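PDB 3G5O: antitoxin RelF from Mycobacterium tuberculosis, which neutralises its partner toxin RelG in a type II toxin-antitoxin system and, in complex with that toxin, binds DNA and represses its own promoter. Local coordinates for residues Q33-K38 with A43-G48. Sequence-based numbering, arbitrary orientation.
Sequences QITITK and AAVLVG
With CG1 of Ile34 beside its backbone N (chi1 -55°) and CG of Leu46 anti to its backbone N (chi1 -170°), these two side chains run alongside each other in the same direction, Ile34 CD1 reaching Leu46 CD2 at 4.1 Å. On the opposite face, Thr35 places OG1 4.0 Å from Val45 CG2, the two side chains crossing at a slant. Backbone bonding shows antiparallel pairing of the two strands, which a short connection joins as a beta hairpin: Ile34 and Leu46 form a reciprocal hydrogen-bonded pair, Ile34 N to Leu46 O at 3.0 Å and Leu46 N to Ile34 O at 2.8 Å. Further along, the hydrogen bond from Ile36 N to Ala44 O, 2.7 Å, is practically straight (N-H...O 179°). Ile36 O then receives Ala43 N at 2.8 Å and, weakly, Ala44 N at 3.3 Å. Ala43 and Ala44 thus both face Ile36, a classic beta bulge. Beyond it, NZ of Lys38 forms a salt bridge with OD1 of Asp25 of the second antitoxin subunit. Ile34 also packs on Phe23 and Val27 of helix 20-28, while Ile36 touches Ile13 of helix 13-16. Strand 33-38 is central, flanked by parallel strand 8-12, and residues 44-48 continue the sheet into an antiparallel strand of the second antitoxin subunit.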
# COMPACT_ATOMS: atom_id res chain seq x y z
N GLN A 33 -10.07 5.13 12.57
CA GLN A 33 -10.89 4.29 11.71
C GLN A 33 -12.02 3.67 12.47
O GLN A 33 -11.90 3.37 13.65
CB GLN A 33 -10.09 3.17 11.07
CG GLN A 33 -8.81 2.90 11.76
CD GLN A 33 -8.01 1.83 11.03
OE1 GLN A 33 -6.84 2.03 10.72
NE2 GLN A 33 -8.66 0.69 10.75
N ILE A 34 -13.11 3.46 11.76
CA ILE A 34 -14.27 2.78 12.31
C ILE A 34 -14.54 1.57 11.46
O ILE A 34 -14.75 1.70 10.26
CB ILE A 34 -15.50 3.67 12.24
CG1 ILE A 34 -15.24 5.01 12.92
CG2 ILE A 34 -16.72 2.92 12.85
CD1 ILE A 34 -16.35 6.01 12.70
N THR A 35 -14.51 0.39 12.07
CA THR A 35 -15.05 -0.80 11.44
C THR A 35 -16.52 -0.88 11.85
O THR A 35 -16.86 -0.87 13.07
CB THR A 35 -14.33 -2.08 11.90
OG1 THR A 35 -12.94 -2.00 11.61
CG2 THR A 35 -14.92 -3.33 11.21
N ILE A 36 -17.37 -0.97 10.84
CA ILE A 36 -18.78 -0.92 11.02
C ILE A 36 -19.25 -2.36 10.91
O ILE A 36 -18.98 -3.00 9.90
CB ILE A 36 -19.45 -0.06 9.93
CG1 ILE A 36 -19.05 1.43 10.06
CG2 ILE A 36 -20.97 -0.21 9.98
CD1 ILE A 36 -19.61 2.30 8.92
N THR A 37 -19.92 -2.86 11.95
CA THR A 37 -20.43 -4.23 11.91
C THR A 37 -21.92 -4.31 11.60
O THR A 37 -22.68 -3.38 11.89
CB THR A 37 -20.15 -5.02 13.23
OG1 THR A 37 -20.90 -4.43 14.29
CG2 THR A 37 -18.69 -4.98 13.58
N LYS A 38 -22.30 -5.42 11.00
CA LYS A 38 -23.66 -5.71 10.60
C LYS A 38 -23.84 -7.18 10.96
O LYS A 38 -23.03 -8.02 10.55
CB LYS A 38 -23.82 -5.51 9.10
CG LYS A 38 -25.11 -4.82 8.68
CD LYS A 38 -25.40 -5.05 7.20
CE LYS A 38 -26.83 -4.63 6.88
NZ LYS A 38 -27.45 -5.43 5.75
N ALA A 43 -18.33 -5.27 8.33
CA ALA A 43 -18.90 -5.16 6.99
C ALA A 43 -18.27 -4.07 6.15
O ALA A 43 -18.17 -4.21 4.94
CB ALA A 43 -20.45 -4.96 7.05
N ALA A 44 -17.84 -2.98 6.80
CA ALA A 44 -17.24 -1.84 6.11
C ALA A 44 -16.31 -1.13 7.06
O ALA A 44 -16.38 -1.31 8.31
CB ALA A 44 -18.31 -0.86 5.62
N VAL A 45 -15.48 -0.27 6.48
CA VAL A 45 -14.57 0.52 7.26
C VAL A 45 -14.74 1.96 6.78
O VAL A 45 -14.84 2.24 5.57
CB VAL A 45 -13.09 0.03 7.08
CG1 VAL A 45 -12.14 0.99 7.76
CG2 VAL A 45 -12.90 -1.37 7.66
N LEU A 46 -14.78 2.88 7.75
CA LEU A 46 -14.79 4.30 7.45
C LEU A 46 -13.51 4.98 7.91
O LEU A 46 -13.12 4.82 9.06
CB LEU A 46 -16.02 4.97 8.11
CG LEU A 46 -16.39 6.41 7.74
CD1 LEU A 46 -17.08 6.47 6.38
CD2 LEU A 46 -17.33 6.98 8.82
N VAL A 47 -12.87 5.76 7.02
CA VAL A 47 -11.67 6.53 7.37
C VAL A 47 -11.75 7.92 6.76
O VAL A 47 -12.56 8.15 5.88
CB VAL A 47 -10.35 5.85 6.87
CG1 VAL A 47 -10.15 4.55 7.57
CG2 VAL A 47 -10.38 5.64 5.35
N GLY A 48 -10.90 8.85 7.20
CA GLY A 48 -10.89 10.21 6.63
C GLY A 48 -10.50 10.14 5.16
O GLY A 48 -9.77 9.21 4.73